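Local coordinates for protein F420-H2 Dependent Reductase A (Mycobacterium smegmatis str. MC2 155, PDB 3H96) that binds the deazaflavin coenzyme F420 and probably couples it to quinone reduction, in a family of mycobacterial reductases that degrade aflatoxin, at residues S73-T82 and R133-T141. Sequence-based numbering, arbitrary orientation.
Sequences SNPAWYYNLT and RTIPVLALT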
ATOM      1  N   SER A  73       8.704  -9.265  -9.349  1.00 17.70           N
ATOM      2  CA  SER A  73       7.771  -8.430 -10.110  1.00 17.82           C
ATOM      3  C   SER A  73       6.962  -7.479  -9.197  1.00 15.80           C
ATOM      4  O   SER A  73       6.746  -7.790  -8.052  1.00 14.20           O
ATOM      5  CB  SER A  73       6.814  -9.321 -10.896  1.00 18.03           C
ATOM      6  OG  SER A  73       7.447  -9.686 -12.124  1.00 25.11           O
ATOM      7  N   ASN A  74       6.536  -6.326  -9.728  1.00 15.04           N
ATOM      8  CA  ASN A  74       5.498  -5.535  -9.075  1.00 13.78           C
ATOM      9  C   ASN A  74       4.165  -6.275  -8.944  1.00 13.44           C
ATOM     10  O   ASN A  74       3.786  -7.074  -9.835  1.00 13.87           O
ATOM     11  CB  ASN A  74       5.247  -4.279  -9.850  1.00 12.93           C
ATOM     12  CG  ASN A  74       6.427  -3.376  -9.838  1.00 17.39           C
ATOM     13  OD1 ASN A  74       7.073  -3.169  -8.794  1.00 17.98           O
ATOM     14  ND2 ASN A  74       6.733  -2.813 -11.000  1.00 18.43           N
ATOM     15  N   PRO A  75       3.447  -6.006  -7.849  1.00 11.34           N
ATOM     16  CA  PRO A  75       2.093  -6.592  -7.662  1.00 10.36           C
ATOM     17  C   PRO A  75       1.042  -6.040  -8.630  1.00 10.08           C
ATOM     18  O   PRO A  75       1.154  -4.895  -9.099  1.00  9.48           O
ATOM     19  CB  PRO A  75       1.753  -6.255  -6.198  1.00  9.33           C
ATOM     20  CG  PRO A  75       2.521  -4.936  -5.933  1.00  9.66           C
ATOM     21  CD  PRO A  75       3.813  -5.043  -6.793  1.00 10.63           C
ATOM     22  N   ALA A  76       0.011  -6.837  -8.935  1.00  9.08           N
ATOM     23  CA  ALA A  76      -0.987  -6.418  -9.854  1.00  9.08           C
ATOM     24  C   ALA A  76      -1.645  -5.128  -9.359  1.00  8.63           C
ATOM     25  O   ALA A  76      -1.948  -4.267 -10.178  1.00  8.77           O
ATOM     26  CB  ALA A  76      -2.108  -7.521 -10.091  1.00 10.71           C
ATOM     27  N   TRP A  77      -1.904  -4.987  -8.057  1.00  8.36           N
ATOM     28  CA  TRP A  77      -2.586  -3.741  -7.603  1.00  8.16           C
ATOM     29  C   TRP A  77      -1.876  -2.405  -7.995  1.00  8.51           C
ATOM     30  O   TRP A  77      -2.507  -1.375  -8.260  1.00 11.10           O
ATOM     31  CB  TRP A  77      -2.923  -3.795  -6.125  1.00  9.17           C
ATOM     32  CG  TRP A  77      -1.761  -3.832  -5.169  1.00  7.71           C
ATOM     33  CD1 TRP A  77      -1.257  -4.960  -4.528  1.00  7.89           C
ATOM     34  CD2 TRP A  77      -0.974  -2.730  -4.730  1.00  9.08           C
ATOM     35  NE1 TRP A  77      -0.197  -4.586  -3.700  1.00  9.83           N
ATOM     36  CE2 TRP A  77      -0.003  -3.235  -3.830  1.00  9.14           C
ATOM     37  CE3 TRP A  77      -0.979  -1.354  -5.013  1.00  8.90           C
ATOM     38  CZ2 TRP A  77       0.897  -2.420  -3.186  1.00 12.04           C
ATOM     39  CZ3 TRP A  77      -0.054  -0.556  -4.414  1.00 10.71           C
ATOM     40  CH2 TRP A  77       0.873  -1.079  -3.485  1.00 10.59           C
ATOM     41  N   TYR A  78      -0.550  -2.457  -8.094  1.00  7.97           N
ATOM     42  CA  TYR A  78       0.263  -1.313  -8.442  1.00  7.95           C
ATOM     43  C   TYR A  78      -0.171  -0.796  -9.813  1.00  8.22           C
ATOM     44  O   TYR A  78      -0.513   0.383  -9.935  1.00  9.50           O
ATOM     45  CB  TYR A  78       1.765  -1.669  -8.387  1.00  8.08           C
ATOM     46  CG  TYR A  78       2.624  -0.673  -9.155  1.00  8.80           C
ATOM     47  CD1 TYR A  78       2.854   0.607  -8.664  1.00  9.94           C
ATOM     48  CD2 TYR A  78       3.178  -1.010 -10.406  1.00  8.94           C
ATOM     49  CE1 TYR A  78       3.565   1.541  -9.411  1.00 12.97           C
ATOM     50  CE2 TYR A  78       3.911  -0.067 -11.163  1.00 13.39           C
ATOM     51  CZ  TYR A  78       4.102   1.186 -10.648  1.00 11.81           C
ATOM     52  OH  TYR A  78       4.823   2.110 -11.342  1.00 17.17           O
ATOM     53  N   TYR A  79      -0.222  -1.683 -10.827  1.00  9.99           N
ATOM     54  CA  TYR A  79      -0.590  -1.308 -12.197  1.00 10.56           C
ATOM     55  C   TYR A  79      -2.049  -0.909 -12.208  1.00 11.31           C
ATOM     56  O   TYR A  79      -2.459  -0.038 -12.989  1.00 12.21           O
ATOM     57  CB  TYR A  79      -0.376  -2.508 -13.154  1.00 11.55           C
ATOM     58  CG  TYR A  79       1.084  -2.818 -13.261  1.00 14.08           C
ATOM     59  CD1 TYR A  79       1.952  -1.953 -13.965  1.00 16.31           C
ATOM     60  CD2 TYR A  79       1.610  -3.898 -12.626  1.00 13.47           C
ATOM     61  CE1 TYR A  79       3.302  -2.219 -14.045  1.00 15.60           C
ATOM     62  CE2 TYR A  79       2.929  -4.184 -12.688  1.00 12.69           C
ATOM     63  CZ  TYR A  79       3.775  -3.356 -13.404  1.00 17.40           C
ATOM     64  OH  TYR A  79       5.104  -3.601 -13.421  1.00 13.23           O
ATOM     65  N   ASN A  80      -2.864  -1.611 -11.410  1.00 13.05           N
ATOM     66  CA  ASN A  80      -4.305  -1.288 -11.374  1.00 12.51           C
ATOM     67  C   ASN A  80      -4.523   0.150 -10.903  1.00 12.73           C
ATOM     68  O   ASN A  80      -5.293   0.915 -11.511  1.00 12.19           O
ATOM     69  CB  ASN A  80      -4.993  -2.246 -10.421  1.00 11.77           C
ATOM     70  CG  ASN A  80      -5.074  -3.679 -10.997  1.00 12.89           C
ATOM     71  OD1 ASN A  80      -4.688  -3.924 -12.121  1.00 11.52           O
ATOM     72  ND2 ASN A  80      -5.528  -4.608 -10.199  1.00  9.43           N
ATOM     73  N   LEU A  81      -3.848   0.526  -9.809  1.00 11.95           N
ATOM     74  CA  LEU A  81      -4.004   1.892  -9.274  1.00 11.46           C
ATOM     75  C   LEU A  81      -3.473   2.998 -10.202  1.00 13.06           C
ATOM     76  O   LEU A  81      -4.193   3.964 -10.466  1.00 13.30           O
ATOM     77  CB  LEU A  81      -3.388   2.005  -7.882  1.00 12.96           C
ATOM     78  CG  LEU A  81      -4.061   1.210  -6.742  1.00 14.17           C
ATOM     79  CD1 LEU A  81      -3.404   1.587  -5.374  1.00 14.26           C
ATOM     80  CD2 LEU A  81      -5.531   1.623  -6.735  1.00 13.72           C
ATOM     81  N   THR A  82      -2.254   2.832 -10.744  1.00 13.74           N
ATOM     82  CA  THR A  82      -1.641   3.880 -11.541  1.00 15.70           C
ATOM     83  C   THR A  82      -2.368   3.975 -12.893  1.00 17.04           C
ATOM     84  O   THR A  82      -2.319   5.018 -13.555  1.00 18.98           O
ATOM     85  CB  THR A  82      -0.179   3.591 -11.808  1.00 15.92           C
ATOM     86  OG1 THR A  82      -0.052   2.317 -12.495  1.00 15.86           O
ATOM     87  CG2 THR A  82       0.661   3.638 -10.462  1.00 14.62           C
ATOM     88  N   ARG A 133      14.211  -4.570  -9.713  1.00 17.53           N
ATOM     89  CA  ARG A 133      13.255  -3.527  -9.790  1.00 16.15           C
ATOM     90  C   ARG A 133      13.395  -2.582  -8.585  1.00 17.00           C
ATOM     91  O   ARG A 133      13.925  -2.988  -7.525  1.00 15.46           O
ATOM     92  CB  ARG A 133      11.817  -4.084  -9.909  1.00 15.69           C
ATOM     93  CG  ARG A 133      11.261  -4.659  -8.677  1.00 15.58           C
ATOM     94  CD  ARG A 133       9.779  -5.186  -8.789  1.00 12.18           C
ATOM     95  NE  ARG A 133       9.633  -6.009  -7.600  1.00 15.89           N
ATOM     96  CZ  ARG A 133       8.916  -5.697  -6.502  1.00 13.90           C
ATOM     97  NH1 ARG A 133       8.174  -4.616  -6.437  1.00 12.41           N
ATOM     98  NH2 ARG A 133       8.922  -6.522  -5.456  1.00 11.84           N
ATOM     99  N   THR A 134      12.964  -1.323  -8.779  1.00 16.00           N
ATOM    100  CA  THR A 134      12.833  -0.366  -7.671  1.00 16.35           C
ATOM    101  C   THR A 134      11.395  -0.480  -7.199  1.00 14.00           C
ATOM    102  O   THR A 134      10.462  -0.429  -8.032  1.00 12.41           O
ATOM    103  CB  THR A 134      13.043   1.039  -8.201  1.00 18.82           C
ATOM    104  OG1 THR A 134      14.434   1.148  -8.524  1.00 25.59           O
ATOM    105  CG2 THR A 134      12.711   2.171  -7.109  1.00 18.81           C
ATOM    106  N   ILE A 135      11.217  -0.685  -5.885  1.00 12.89           N
ATOM    107  CA  ILE A 135       9.884  -0.921  -5.242  1.00 10.35           C
ATOM    108  C   ILE A 135       9.113   0.382  -5.338  1.00 10.61           C
ATOM    109  O   ILE A 135       9.574   1.428  -4.808  1.00 11.27           O
ATOM    110  CB  ILE A 135      10.067  -1.482  -3.800  1.00 10.55           C
ATOM    111  CG1 ILE A 135      10.572  -2.934  -3.946  1.00 12.78           C
ATOM    112  CG2 ILE A 135       8.745  -1.592  -3.012  1.00  8.67           C
ATOM    113  CD1 ILE A 135      11.057  -3.551  -2.606  1.00 14.95           C
ATOM    114  N   PRO A 136       7.959   0.336  -6.048  1.00 10.76           N
ATOM    115  CA  PRO A 136       7.239   1.590  -6.195  1.00 11.61           C
ATOM    116  C   PRO A 136       6.617   2.092  -4.897  1.00 12.60           C
ATOM    117  O   PRO A 136       6.148   1.301  -4.027  1.00 11.10           O
ATOM    118  CB  PRO A 136       6.154   1.285  -7.236  1.00 11.80           C
ATOM    119  CG  PRO A 136       6.721   0.049  -8.053  1.00 12.34           C
ATOM    120  CD  PRO A 136       7.546  -0.706  -7.022  1.00  8.91           C
ATOM    121  N   VAL A 137       6.636   3.411  -4.736  1.00 11.22           N
ATOM    122  CA  VAL A 137       5.816   4.009  -3.666  1.00 10.44           C
ATOM    123  C   VAL A 137       4.700   4.838  -4.299  1.00  9.46           C
ATOM    124  O   VAL A 137       4.976   5.684  -5.157  1.00 10.82           O
ATOM    125  CB  VAL A 137       6.726   4.868  -2.747  1.00  9.99           C
ATOM    126  CG1 VAL A 137       5.936   5.665  -1.653  1.00  8.32           C
ATOM    127  CG2 VAL A 137       7.709   3.962  -2.058  1.00 12.12           C
ATOM    128  N   LEU A 138       3.450   4.633  -3.868  1.00 10.00           N
ATOM    129  CA  LEU A 138       2.357   5.445  -4.346  1.00 11.21           C
ATOM    130  C   LEU A 138       1.795   6.315  -3.193  1.00 12.01           C
ATOM    131  O   LEU A 138       1.718   5.852  -2.053  1.00 10.76           O
ATOM    132  CB  LEU A 138       1.214   4.542  -4.857  1.00 10.83           C
ATOM    133  CG  LEU A 138       1.522   3.555  -5.980  1.00 12.57           C
ATOM    134  CD1 LEU A 138       0.206   2.863  -6.344  1.00 13.33           C
ATOM    135  CD2 LEU A 138       1.996   4.285  -7.223  1.00 11.09           C
ATOM    136  N   ALA A 139       1.377   7.532  -3.541  1.00 11.68           N
ATOM    137  CA  ALA A 139       0.676   8.431  -2.671  1.00 11.51           C
ATOM    138  C   ALA A 139      -0.843   8.336  -2.944  1.00 13.34           C
ATOM    139  O   ALA A 139      -1.309   8.582  -4.069  1.00 13.78           O
ATOM    140  CB  ALA A 139       1.196   9.855  -2.892  1.00 11.57           C
ATOM    141  N   LEU A 140      -1.612   7.990  -1.912  1.00 13.43           N
ATOM    142  CA  LEU A 140      -3.042   7.955  -1.969  1.00 13.59           C
ATOM    143  C   LEU A 140      -3.613   9.190  -1.243  1.00 15.75           C
ATOM    144  O   LEU A 140      -3.551   9.306  -0.014  1.00 17.81           O
ATOM    145  CB  LEU A 140      -3.519   6.626  -1.385  1.00 12.30           C
ATOM    146  CG  LEU A 140      -2.770   5.413  -1.953  1.00 12.24           C
ATOM    147  CD1 LEU A 140      -3.348   4.103  -1.307  1.00 10.33           C
ATOM    148  CD2 LEU A 140      -2.919   5.356  -3.554  1.00  7.91           C
ATOM    149  N   THR A 141      -4.186  10.116  -2.012  1.00 16.77           N
ATOM    150  CA  THR A 141      -4.588  11.394  -1.453  1.00 18.51           C
ATOM    151  C   THR A 141      -6.110  11.505  -1.395  1.00 19.29           C
ATOM    152  O   THR A 141      -6.770  11.406  -2.439  1.00 18.00           O
ATOM    153  CB  THR A 141      -4.083  12.554  -2.278  1.00 19.10           C
ATOM    154  OG1 THR A 141      -2.665  12.453  -2.402  1.00 19.13           O
ATOM    155  CG2 THR A 141      -4.460  13.859  -1.584  1.00 22.35           C
TER
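Arg-133 meets the loop before helix 76-82. From CB its chain runs extended through CG and CD to NE (chi3 165°), and Arg-133 CD comes 3.4 Å from Asn-74 OD1. The guanidinium lies with one face under the carbonyl of Ser-73, whose O sits 3.3 Å above its plane, near NE and CZ, while Arg-133 NH1 donates to Asn-74 OD1 (3.0 Å), amide and guanidinium perpendicular. NH1 also bonds to Ala-66 O, and NH2, at the tip, to Ser-67 O and Ala-71 O, fixing the group's rotation. Asn-74 ND2 in turn makes a nearly straight bond to Tyr-79 OH (3.0 Å, 174°).

Pro-136 follows, laying CG over one face of the Tyr-78 ring in a CH-pi contact, 3.8 Å from the centroid; the Tyr-78 hydroxyl is hydrogen-bonded to Glu-102. Leu-138 divides its methyls: CD1 meets Leu-81 CD1 and the edge of Trp-77, CD2 packs on Thr-82 CG2 at 3.6 Å and on the Tyr-78 edge. Helix 76-82 crosses strand 137-141 at 47°, over one face of the antiparallel sheet of this FMN-binding-clan fold, where that strand pairs with 61-65 and 94-103; from the other face, Val-137 packs against helix 105-118.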